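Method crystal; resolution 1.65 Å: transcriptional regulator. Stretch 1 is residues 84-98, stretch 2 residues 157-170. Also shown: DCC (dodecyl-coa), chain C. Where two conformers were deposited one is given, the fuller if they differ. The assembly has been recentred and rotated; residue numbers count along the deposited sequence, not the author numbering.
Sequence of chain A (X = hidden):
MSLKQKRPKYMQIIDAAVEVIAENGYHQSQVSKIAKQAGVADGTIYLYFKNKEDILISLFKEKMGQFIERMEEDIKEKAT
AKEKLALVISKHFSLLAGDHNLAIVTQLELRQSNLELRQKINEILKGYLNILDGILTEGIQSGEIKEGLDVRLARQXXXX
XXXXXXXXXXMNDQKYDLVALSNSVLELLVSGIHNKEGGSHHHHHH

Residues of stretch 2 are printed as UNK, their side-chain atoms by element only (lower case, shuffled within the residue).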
ATOM      1  N   LYS A  84      15.127  13.674  11.850  1.00 18.44           N
ATOM      2  CA  LYS A  84      14.779  12.257  12.085  1.00 18.64           C
ATOM      3  C   LYS A  84      14.064  11.623  10.914  1.00 17.38           C
ATOM      4  O   LYS A  84      14.378  10.486  10.556  1.00 19.18           O
ATOM      5  CB  LYS A  84      13.948  12.155  13.365  1.00 18.94           C
ATOM      6  CG  LYS A  84      14.727  12.651  14.606  1.00 17.66           C
ATOM      7  CD  LYS A  84      13.747  12.628  15.796  1.00 21.00           C
ATOM      8  CE  LYS A  84      14.257  13.429  16.979  1.00 28.83           C
ATOM      9  NZ  LYS A  84      15.482  12.860  17.572  1.00 31.99           N
ATOM     10  N   LEU A  85      13.098  12.304  10.294  1.00 16.74           N
ATOM     11  CA  LEU A  85      12.365  11.716   9.150  1.00 18.55           C
ATOM     12  C   LEU A  85      13.283  11.525   7.971  1.00 18.96           C
ATOM     13  O   LEU A  85      13.221  10.514   7.278  1.00 17.83           O
ATOM     14  CB  LEU A  85      11.224  12.696   8.817  1.00 16.91           C
ATOM     15  CG  LEU A  85      10.073  12.661   9.838  0.50 14.46           C
ATOM     16  CD1 LEU A  85       8.971  13.610   9.359  0.50 15.74           C
ATOM     17  CD2 LEU A  85       9.516  11.226   9.875  0.50 16.45           C
ATOM     18  N   ALA A  86      14.235  12.492   7.825  1.00 18.52           N
ATOM     19  CA  ALA A  86      15.216  12.287   6.747  1.00 18.78           C
ATOM     20  C   ALA A  86      15.973  10.979   6.888  1.00 19.64           C
ATOM     21  O   ALA A  86      16.161  10.242   5.873  1.00 21.76           O
ATOM     22  CB  ALA A  86      16.162  13.471   6.698  1.00 20.26           C
ATOM     23  N   LEU A  87      16.334  10.621   8.073  1.00 18.73           N
ATOM     24  CA  LEU A  87      17.041   9.386   8.393  1.00 17.75           C
ATOM     25  C   LEU A  87      16.135   8.183   8.153  1.00 17.98           C
ATOM     26  O   LEU A  87      16.568   7.217   7.476  1.00 21.21           O
ATOM     27  CB  LEU A  87      17.598   9.442   9.798  1.00 22.37           C
ATOM     28  CG  LEU A  87      18.817   8.510  10.024  1.00 31.07           C
ATOM     29  CD1 LEU A  87      19.756   8.578   8.824  1.00 37.53           C
ATOM     30  CD2 LEU A  87      19.544   8.994  11.270  1.00 37.01           C
ATOM     31  N   VAL A  88      14.906   8.259   8.658  1.00 16.79           N
ATOM     32  CA  VAL A  88      13.966   7.178   8.412  1.00 18.14           C
ATOM     33  C   VAL A  88      13.798   6.931   6.924  1.00 16.84           C
ATOM     34  O   VAL A  88      13.897   5.760   6.536  1.00 18.19           O
ATOM     35  CB  VAL A  88      12.550   7.502   9.007  1.00 19.65           C
ATOM     36  CG1 VAL A  88      11.614   6.418   8.590  1.00 19.12           C
ATOM     37  CG2 VAL A  88      12.708   7.517  10.545  1.00 21.90           C
ATOM     38  N   ILE A  89      13.534   7.945   6.125  1.00 17.93           N
ATOM     39  CA  ILE A  89      13.329   7.733   4.688  1.00 17.80           C
ATOM     40  C   ILE A  89      14.555   7.103   4.023  1.00 18.42           C
ATOM     41  O   ILE A  89      14.491   6.147   3.263  1.00 18.55           O
ATOM     42  CB  ILE A  89      12.867   9.000   3.983  1.00 17.63           C
ATOM     43  CG1 ILE A  89      11.570   9.556   4.675  1.00 15.39           C
ATOM     44  CG2 ILE A  89      12.660   8.811   2.514  1.00 18.94           C
ATOM     45  CD1 ILE A  89      11.243  10.941   4.252  1.00 16.67           C
ATOM     46  N   SER A  90      15.710   7.747   4.280  1.00 17.24           N
ATOM     47  CA  SER A  90      16.925   7.235   3.610  1.00 20.09           C
ATOM     48  C   SER A  90      17.278   5.836   4.077  1.00 19.94           C
ATOM     49  O   SER A  90      17.622   4.989   3.230  1.00 19.77           O
ATOM     50  CB  SER A  90      18.045   8.246   3.832  1.00 24.09           C
ATOM     51  OG  SER A  90      18.499   8.260   5.145  1.00 30.69           O
ATOM     52  N   LYS A  91      17.047   5.498   5.360  1.00 17.71           N
ATOM     53  CA  LYS A  91      17.345   4.175   5.849  1.00 19.26           C
ATOM     54  C   LYS A  91      16.348   3.136   5.301  1.00 17.33           C
ATOM     55  O   LYS A  91      16.809   2.045   4.921  1.00 18.40           O
ATOM     56  CB  LYS A  91      17.556   4.113   7.342  1.00 21.55           C
ATOM     57  CG  LYS A  91      18.717   5.027   7.786  1.00 22.99           C
ATOM     58  CD  LYS A  91      20.029   4.260   7.664  1.00 33.76           C
ATOM     59  CE  LYS A  91      21.100   5.077   6.962  1.00 39.40           C
ATOM     60  NZ  LYS A  91      20.840   5.171   5.481  1.00 44.45           N
ATOM     61  N   HIS A  92      15.110   3.530   5.193  1.00 16.73           N
ATOM     62  CA  HIS A  92      14.073   2.615   4.625  1.00 17.50           C
ATOM     63  C   HIS A  92      14.440   2.283   3.170  1.00 15.85           C
ATOM     64  O   HIS A  92      14.536   1.131   2.738  1.00 16.57           O
ATOM     65  CB  HIS A  92      12.717   3.232   4.791  1.00 17.40           C
ATOM     66  CG  HIS A  92      11.501   2.455   4.376  1.00 19.39           C
ATOM     67  ND1 HIS A  92      10.296   2.485   5.068  1.00 18.69           N
ATOM     68  CD2 HIS A  92      11.288   1.692   3.296  1.00 20.66           C
ATOM     69  CE1 HIS A  92       9.401   1.775   4.372  1.00 19.42           C
ATOM     70  NE2 HIS A  92       9.995   1.250   3.288  1.00 18.55           N
ATOM     71  N   PHE A  93      14.694   3.321   2.370  1.00 18.27           N
ATOM     72  CA  PHE A  93      15.024   3.161   0.944  1.00 18.73           C
ATOM     73  C   PHE A  93      16.306   2.348   0.771  1.00 16.57           C
ATOM     74  O   PHE A  93      16.290   1.399  -0.026  1.00 18.22           O
ATOM     75  CB  PHE A  93      15.182   4.589   0.339  1.00 16.39           C
ATOM     76  CG  PHE A  93      13.878   5.300   0.103  1.00 15.52           C
ATOM     77  CD1 PHE A  93      12.620   4.750   0.380  1.00 15.03           C
ATOM     78  CD2 PHE A  93      13.893   6.507  -0.620  1.00 15.66           C
ATOM     79  CE1 PHE A  93      11.486   5.440   0.049  1.00 18.75           C
ATOM     80  CE2 PHE A  93      12.735   7.184  -0.940  1.00 17.17           C
ATOM     81  CZ  PHE A  93      11.492   6.627  -0.606  1.00 18.43           C
ATOM     82  N   SER A  94      17.328   2.640   1.578  1.00 18.11           N
ATOM     83  CA  SER A  94      18.600   1.962   1.500  1.00 18.79           C
ATOM     84  C   SER A  94      18.518   0.466   1.778  1.00 19.13           C
ATOM     85  O   SER A  94      19.160  -0.365   1.111  1.00 21.52           O
ATOM     86  CB  SER A  94      19.676   2.589   2.415  1.00 21.37           C
ATOM     87  OG  SER A  94      19.979   3.896   1.898  1.00 25.45           O
ATOM     88  N   LEU A  95      17.835   0.073   2.810  1.00 20.11           N
ATOM     89  CA  LEU A  95      17.624  -1.341   3.159  1.00 21.99           C
ATOM     90  C   LEU A  95      17.042  -2.109   1.983  1.00 21.45           C
ATOM     91  O   LEU A  95      17.666  -3.090   1.522  1.00 21.11           O
ATOM     92  CB  LEU A  95      16.646  -1.348   4.333  1.00 22.80           C
ATOM     93  CG  LEU A  95      16.471  -2.609   5.184  1.00 30.48           C
ATOM     94  CD1 LEU A  95      15.050  -3.116   5.143  1.00 31.43           C
ATOM     95  CD2 LEU A  95      17.477  -3.696   4.883  1.00 33.51           C
ATOM     96  N   LEU A  96      15.958  -1.603   1.407  1.00 17.61           N
ATOM     97  CA  LEU A  96      15.276  -2.247   0.312  1.00 19.90           C
ATOM     98  C   LEU A  96      16.069  -2.174  -0.978  1.00 20.77           C
ATOM     99  O   LEU A  96      16.132  -3.161  -1.732  1.00 23.61           O
ATOM    100  CB  LEU A  96      13.845  -1.740   0.180  1.00 19.96           C
ATOM    101  CG  LEU A  96      12.983  -1.972   1.459  1.00 18.92           C
ATOM    102  CD1 LEU A  96      11.524  -1.639   1.153  1.00 20.82           C
ATOM    103  CD2 LEU A  96      13.076  -3.433   1.873  1.00 22.36           C
ATOM    104  N   ALA A  97      16.771  -1.049  -1.235  1.00 20.55           N
ATOM    105  CA  ALA A  97      17.601  -0.987  -2.463  1.00 22.42           C
ATOM    106  C   ALA A  97      18.765  -1.951  -2.359  1.00 21.45           C
ATOM    107  O   ALA A  97      19.378  -2.349  -3.389  1.00 23.70           O
ATOM    108  CB  ALA A  97      18.132   0.423  -2.728  1.00 23.74           C
ATOM    109  N   GLY A  98      19.170  -2.302  -1.165  1.00 20.83           N
ATOM    110  CA  GLY A  98      20.243  -3.168  -0.813  1.00 24.36           C
ATOM    111  C   GLY A  98      19.909  -4.648  -0.916  1.00 27.10           C
ATOM    112  O   GLY A  98      20.818  -5.492  -0.791  1.00 28.43           O
ATOM    113  N   UNK A 157       0.145   9.221   6.318  1.00 13.97           N
ATOM    114  CA  UNK A 157       0.712   9.947   5.145  1.00 16.89           C
ATOM    115  C   UNK A 157       2.184   9.620   5.020  1.00 16.93           C
ATOM    116  O   UNK A 157       2.671   9.284   3.870  1.00 15.56           O
ATOM    117  c   UNK A 157       0.484  11.437   5.268  1.00 18.21           C
ATOM    118  c   UNK A 157       1.027  12.278   4.148  0.50 17.71           C
ATOM    119 se   UNK A 157       0.886  14.154   3.960  0.50 24.60          SE
ATOM    120  c   UNK A 157       1.901  14.837   5.434  0.50 21.98           C
ATOM    121  N   UNK A 158       2.973   9.698   6.072  1.00 16.02           N
ATOM    122  CA  UNK A 158       4.415   9.466   5.975  1.00 16.61           C
ATOM    123  C   UNK A 158       4.734   8.080   5.517  1.00 17.35           C
ATOM    124  O   UNK A 158       5.435   7.797   4.541  1.00 14.93           O
ATOM    125  c   UNK A 158       6.577   9.360   7.248  1.00 16.06           C
ATOM    126  c   UNK A 158       5.147   9.791   7.313  1.00 14.83           C
ATOM    127  c   UNK A 158       4.959  11.286   7.584  1.00 15.02           C
ATOM    128  c   UNK A 158       5.403  11.675   8.985  1.00 16.04           C
ATOM    129  N   UNK A 159       4.128   7.096   6.231  1.00 15.17           N
ATOM    130  CA  UNK A 159       4.388   5.717   5.856  1.00 16.92           C
ATOM    131  C   UNK A 159       3.790   5.380   4.484  1.00 16.71           C
ATOM    132  O   UNK A 159       4.569   4.780   3.708  1.00 15.29           O
ATOM    133  c   UNK A 159       2.930   2.630   6.000  1.00 22.41           C
ATOM    134  c   UNK A 159       4.331   0.709   5.713  1.00 22.68           C
ATOM    135  c   UNK A 159       4.025   3.341   6.565  1.00 16.34           C
ATOM    136  c   UNK A 159       3.831   4.765   6.928  1.00 16.28           C
ATOM    137  c   UNK A 159       5.408   1.394   6.254  1.00 22.21           C
ATOM    138  c   UNK A 159       3.104   1.316   5.626  1.00 21.50           C
ATOM    139  c   UNK A 159       5.242   2.720   6.622  1.00 17.96           C
ATOM    140  N   UNK A 160       2.616   5.892   4.137  1.00 15.00           N
ATOM    141  CA  UNK A 160       2.026   5.504   2.798  1.00 15.53           C
ATOM    142  C   UNK A 160       2.869   6.136   1.671  1.00 17.62           C
ATOM    143  O   UNK A 160       3.015   5.447   0.650  1.00 16.51           O
ATOM    144  N   UNK A 161       3.381   7.330   1.881  1.00 15.63           N
ATOM    145  CA  UNK A 161       4.213   8.016   0.856  1.00 17.15           C
ATOM    146  C   UNK A 161       5.523   7.260   0.673  1.00 16.43           C
ATOM    147  O   UNK A 161       5.882   6.848  -0.432  1.00 14.13           O
ATOM    148  c   UNK A 161       5.502  10.162   0.423  1.00 15.77           C
ATOM    149  o   UNK A 161       3.212  10.182   1.251  1.00 14.33           O
ATOM    150  c   UNK A 161       4.458   9.461   1.297  1.00 15.71           C
ATOM    151  N   UNK A 162       6.204   6.878   1.754  1.00 15.64           N
ATOM    152  CA  UNK A 162       7.412   6.115   1.707  1.00 16.47           C
ATOM    153  C   UNK A 162       7.229   4.778   0.983  1.00 15.70           C
ATOM    154  O   UNK A 162       7.829   4.371  -0.037  1.00 16.46           O
ATOM    155  c   UNK A 162       8.013   5.876   3.107  1.00 15.73           C
ATOM    156  c   UNK A 162       8.415   7.217   3.775  1.00 14.26           C
ATOM    157  c   UNK A 162       9.248   4.985   2.975  1.00 19.23           C
ATOM    158  c   UNK A 162       8.831   7.050   5.262  1.00 17.11           C
ATOM    159  N   UNK A 163       6.140   4.083   1.445  1.00 14.47           N
ATOM    160  CA  UNK A 163       5.807   2.786   0.967  1.00 17.11           C
ATOM    161  C   UNK A 163       5.366   2.778  -0.503  1.00 16.07           C
ATOM    162  O   UNK A 163       5.926   1.935  -1.274  1.00 18.16           O
ATOM    163  c   UNK A 163       4.362   0.764   1.453  1.00 16.19           C
ATOM    164  c   UNK A 163       4.656   2.193   1.825  1.00 16.93           C
ATOM    165  o   UNK A 163       5.310  -0.089   1.544  1.00 19.08           O
ATOM    166  o   UNK A 163       3.170   0.407   1.233  1.00 20.96           O
ATOM    167  N   UNK A 164       4.652   3.821  -0.927  1.00 15.99           N
ATOM    168  CA  UNK A 164       4.200   3.816  -2.365  1.00 17.39           C
ATOM    169  C   UNK A 164       5.415   4.177  -3.241  1.00 16.66           C
ATOM    170  O   UNK A 164       5.455   3.700  -4.402  1.00 15.97           O
ATOM    171  o   UNK A 164       2.032   3.626  -5.837  1.00 30.30           O
ATOM    172  c   UNK A 164       2.028   3.686  -4.576  1.00 24.71           C
ATOM    173  c   UNK A 164       3.069   4.812  -2.558  1.00 16.23           C
ATOM    174  c   UNK A 164       2.620   4.978  -4.003  1.00 22.06           C
ATOM    175  o   UNK A 164       1.633   2.795  -3.827  1.00 23.02           O
ATOM    176  N   UNK A 165       6.300   4.993  -2.698  1.00 14.67           N
ATOM    177  CA  UNK A 165       7.542   5.284  -3.479  1.00 15.68           C
ATOM    178  C   UNK A 165       8.315   4.017  -3.730  1.00 14.88           C
ATOM    179  O   UNK A 165       8.752   3.711  -4.889  1.00 16.99           O
ATOM    180  c   UNK A 165       8.363   6.411  -2.823  1.00 13.82           C
ATOM    181  o   UNK A 165       7.567   7.589  -2.697  1.00 15.95           O
ATOM    182  c   UNK A 165       9.511   6.737  -3.817  1.00 17.96           C
ATOM    183  N   UNK A 166       8.406   3.113  -2.741  1.00 12.22           N
ATOM    184  CA  UNK A 166       9.088   1.840  -2.879  1.00 17.31           C
ATOM    185  C   UNK A 166       8.288   0.972  -3.852  1.00 17.25           C
ATOM    186  O   UNK A 166       8.835   0.348  -4.759  1.00 17.70           O
ATOM    187  c   UNK A 166       9.286   1.159  -1.518  1.00 15.55           C
ATOM    188  c   UNK A 166      10.055  -0.159  -1.778  1.00 18.13           C
ATOM    189  c   UNK A 166      10.165   2.023  -0.593  1.00 18.30           C
ATOM    190  N   UNK A 167       6.991   0.858  -3.685  1.00 18.09           N
ATOM    191  CA  UNK A 167       6.170   0.016  -4.604  1.00 17.00           C
ATOM    192  C   UNK A 167       6.304   0.448  -6.049  1.00 18.71           C
ATOM    193  O   UNK A 167       6.522  -0.402  -6.949  1.00 18.98           O
ATOM    194  c   UNK A 167       4.717   0.099  -4.109  1.00 20.29           C
ATOM    195  c   UNK A 167       3.776  -0.528  -5.151  1.00 22.95           C
ATOM    196  o   UNK A 167       4.620  -0.642  -2.894  1.00 19.07           O
ATOM    197  N   UNK A 168       6.332   1.716  -6.342  1.00 18.08           N
ATOM    198  CA  UNK A 168       6.471   2.228  -7.708  1.00 18.58           C
ATOM    199  C   UNK A 168       7.816   1.795  -8.254  1.00 18.80           C
ATOM    200  O   UNK A 168       7.867   1.224  -9.371  1.00 19.77           O
ATOM    201  c   UNK A 168       6.500   4.306  -9.100  1.00 17.47           C
ATOM    202  c   UNK A 168       6.209   3.729  -7.725  1.00 18.64           C
ATOM    203  o   UNK A 168       4.807   3.982  -7.407  1.00 22.42           O
ATOM    204  N   UNK A 169       8.875   1.918  -7.474  1.00 16.03           N
ATOM    205  CA  UNK A 169      10.215   1.430  -7.892  1.00 18.13           C
ATOM    206  C   UNK A 169      10.264  -0.069  -8.072  1.00 18.69           C
ATOM    207  O   UNK A 169      10.733  -0.598  -9.118  1.00 20.39           O
ATOM    208  c   UNK A 169      14.335   0.145  -6.174  1.00 20.38           C
ATOM    209  c   UNK A 169      13.159  -1.274  -4.161  1.00 16.79           C
ATOM    210  c   UNK A 169      15.124  -0.762  -5.492  1.00 22.45           C
ATOM    211  c   UNK A 169      12.983   0.328  -5.906  1.00 19.65           C
ATOM    212  n   UNK A 169      14.662   1.000  -7.233  1.00 16.80           N
ATOM    213  c   UNK A 169      11.146   1.912  -6.807  1.00 17.00           C
ATOM    214  c   UNK A 169      13.557   1.693  -7.566  1.00 18.07           C
ATOM    215  c   UNK A 169      12.489   1.323  -6.793  1.00 17.01           C
ATOM    216  c   UNK A 169      14.525  -1.468  -4.463  1.00 22.60           C
ATOM    217  c   UNK A 169      12.373  -0.384  -4.815  1.00 18.27           C
ATOM    218  N   UNK A 170       9.582  -0.827  -7.178  1.00 18.45           N
ATOM    219  CA  UNK A 170       9.506  -2.301  -7.427  1.00 20.33           C
ATOM    220  C   UNK A 170       8.761  -2.609  -8.681  1.00 21.68           C
ATOM    221  O   UNK A 170       9.186  -3.501  -9.492  1.00 24.21           O
ATOM    222  c   UNK A 170       8.408  -4.408  -6.607  1.00 20.95           C
ATOM    223  c   UNK A 170       9.822  -3.089  -5.039  1.00 20.38           C
ATOM    224  c   UNK A 170       8.895  -2.991  -6.199  1.00 20.51           C
TER
HETATM  225  C2  DCC C 205      -9.232   8.084  13.171  1.00 32.34           C
HETATM  226  C4  DCC C 205      -8.094   6.161  13.400  1.00 29.53           C
HETATM  227  C5  DCC C 205      -7.190   6.482  12.413  1.00 30.45           C
HETATM  228  C6  DCC C 205      -7.426   7.717  11.768  1.00 32.05           C
HETATM  229  C8  DCC C 205      -6.600   4.593  13.160  1.00 27.88           C
HETATM  230  C10 DCC C 205      10.978  -3.018   6.924  1.00 37.64           C
HETATM  231  C11 DCC C 205      12.057  -4.031   6.502  1.00 38.37           C
HETATM  232  C12 DCC C 205      11.782  -5.454   6.980  1.00 38.73           C
HETATM  233  N9  DCC C 205      -7.727   4.933  13.868  1.00 29.79           N
HETATM  234  N7  DCC C 205      -6.261   5.475  12.252  1.00 29.76           N
HETATM  235  N3  DCC C 205      -9.118   6.924  13.838  1.00 30.35           N
HETATM  236  N1  DCC C 205      -8.416   8.532  12.192  1.00 30.58           N
HETATM  237  N6  DCC C 205      -6.646   8.120  10.765  1.00 31.56           N
HETATM  238  C1' DCC C 205      -8.351   4.238  15.053  1.00 29.20           C
HETATM  239  C2' DCC C 205      -8.458   2.706  14.897  1.00 29.64           C
HETATM  240  O2' DCC C 205      -9.812   2.444  14.437  1.00 30.61           O
HETATM  241  C3' DCC C 205      -8.374   2.246  16.390  1.00 30.53           C
HETATM  242  O3' DCC C 205      -9.624   2.645  17.055  1.00 33.82           O
HETATM  243  C4' DCC C 205      -7.248   3.234  16.895  1.00 30.19           C
HETATM  244  O4' DCC C 205      -7.379   4.410  16.097  1.00 29.86           O
HETATM  245  C5' DCC C 205      -5.887   2.579  16.838  1.00 30.69           C
HETATM  246  O5' DCC C 205      -5.586   1.979  15.544  1.00 32.09           O
HETATM  247  P1  DCC C 205      -4.205   2.199  14.784  1.00 31.04           P
HETATM  248  O11 DCC C 205      -4.234   1.428  13.560  1.00 31.53           O
HETATM  249  O12 DCC C 205      -3.937   3.736  14.706  1.00 30.83           O
HETATM  250  O6  DCC C 205      -3.120   1.705  15.778  1.00 32.31           O
HETATM  251  P2  DCC C 205      -3.063   0.200  15.972  1.00 33.08           P
HETATM  252  O21 DCC C 205      -1.742  -0.051  16.661  1.00 30.12           O
HETATM  253  O22 DCC C 205      -4.316  -0.263  16.581  1.00 32.64           O
HETATM  254  O7  DCC C 205      -2.932  -0.541  14.534  1.00 32.65           O
HETATM  255  CPA DCC C 205      -1.562  -0.644  13.938  1.00 29.13           C
HETATM  256  CPB DCC C 205      -1.650  -1.371  12.564  1.00 28.55           C
HETATM  257  CP8 DCC C 205      -2.829  -0.805  11.752  1.00 27.96           C
HETATM  258  CP7 DCC C 205      -1.931  -2.839  12.862  1.00 29.14           C
HETATM  259  CP9 DCC C 205      -0.362  -1.363  11.823  1.00 31.30           C
HETATM  260  OP3 DCC C 205      -2.793   0.583  11.687  1.00 28.69           O
HETATM  261  CP6 DCC C 205      -2.935  -1.393  10.360  1.00 27.02           C
HETATM  262  OP2 DCC C 205      -3.170  -2.586  10.217  1.00 26.67           O
HETATM  263  NP2 DCC C 205      -2.779  -0.520   9.403  1.00 28.05           N
HETATM  264  CP5 DCC C 205      -2.814  -0.954   7.946  1.00 25.85           C
HETATM  265  CP4 DCC C 205      -1.292  -1.078   7.545  1.00 27.60           C
HETATM  266  CP3 DCC C 205      -1.165  -1.735   6.158  1.00 28.30           C
HETATM  267  OP1 DCC C 205      -1.621  -2.861   5.969  1.00 29.39           O
HETATM  268  NP1 DCC C 205      -0.604  -1.010   5.246  1.00 26.73           N
HETATM  269  CP2 DCC C 205      -0.395  -1.404   3.836  1.00 27.37           C
HETATM  270  CP1 DCC C 205       1.098  -1.488   3.723  1.00 27.11           C
HETATM  271  S   DCC C 205       1.985  -2.413   4.997  1.00 28.24           S
HETATM  272  P3  DCC C 205     -10.499   1.809  18.114  1.00 39.15           P
HETATM  273  O31 DCC C 205     -10.500   0.407  17.696  1.00 38.84           O
HETATM  274  O32 DCC C 205      -9.908   1.963  19.452  1.00 34.68           O
HETATM  275  O33 DCC C 205     -11.841   2.480  18.007  1.00 35.55           O
HETATM  276  CA1 DCC C 205       1.843  -4.098   4.348  1.00 30.66           C
HETATM  277  CA2 DCC C 205       2.910  -5.066   4.951  1.00 31.97           C
HETATM  278  OA1 DCC C 205       1.048  -4.399   3.488  1.00 29.85           O
HETATM  279  CA3 DCC C 205       4.284  -4.926   4.269  1.00 32.82           C
HETATM  280  CA4 DCC C 205       5.467  -4.584   5.097  1.00 35.68           C
HETATM  281  CA5 DCC C 205       5.941  -3.154   4.966  1.00 30.86           C
HETATM  282  CA6 DCC C 205       7.448  -2.981   5.020  1.00 33.76           C
HETATM  283  CA7 DCC C 205       7.987  -2.328   6.272  1.00 35.13           C
HETATM  284  CA8 DCC C 205       9.172  -1.438   6.158  1.00 35.63           C
HETATM  285  CA9 DCC C 205      10.499  -2.106   5.784  1.00 38.67           C
HETATM  286  O   HOH W   1       8.096  -0.368   1.998  1.00 22.08           O

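Position 157 carries two carbons, a selenium and a last carbon in an unbranched chain, out of reach of stretch 1: Met157, present as selenomethionine. Position 158 has four carbons forked at the first, one arm two carbons long, and packs against Leu85: Ile158. Its CD1 lies 4.1 Å from Leu85 CD1, an aliphatic pairing suited to a buried site. At 159 one carbon leads to a ring of six carbons that touches His92, so this is Phe159. Its CB points sideways, but the ring reaches back until CE1 is 4.4 Å from His92 CE1, at the edge of the imidazole, while CE2 lies 3.9 Å from DCC CP1.

Position 160 has no side-chain atoms and is Gly160. Position 161, one carbon bearing an oxygen and a carbon, makes no contact with stretch 1: Thr161.

Position 162 repeats the four-carbon fork and sits among Val88, Ile89, His92 and Phe93; it is Ile162. Its CG2 lies 3.5 Å from the centroid of the His92 ring, nearly on the ring normal, a CH-pi contact, and its CD1 is 3.8 Å from Ile89 CG1. The branched shape lets one residue fill the hole in two directions.

Position 163 has two carbons, the second carrying two oxygens: Asp163. Its CB points away from stretch 1, yet one water links the two helices, 2.8 Å from both Asp163 OD1 and His92 NE2. Position 164 adds a carbon before the two oxygens, giving Glu164.

Position 165, one carbon with an oxygen and a carbon, touches Phe93: Thr165. Its OG1 donates to Thr161 O at 2.9 Å, satisfying the hydroxyl within its own helix, while CG2 packs 3.8 Å from Phe93 CZ. Position 166, three carbons forked at the first, touches His92, Phe93 and Leu96: Val166. This short apolar fork turns CG1 to Leu96 CD1 (3.6 Å) and CG2 to Phe93 CE1 (3.7 Å).

Positions 167 and 168 each show a carbon bearing an oxygen and a carbon, Thr167 and Thr168. Position 169 has one carbon, then fused five- and six-membered rings holding eight carbons and one nitrogen, against Leu96 and Ala97: Trp169. Its CH2 lies 3.6 Å from Leu96 O and 3.7 Å from Ala97 CA, the broad indole reaching the other backbone. Position 170, three carbons forked at the first, is Val170.

The helices run in roughly the same direction, 28° apart, and bury 552 Å² without a direct hydrogen bond. Ile162 is the central knob. The opposite face of His92 receives DCC CA9, so this ring joins helix packing to ligand binding.

Stretch 2 157-170: MIFGTIDETVTTWV
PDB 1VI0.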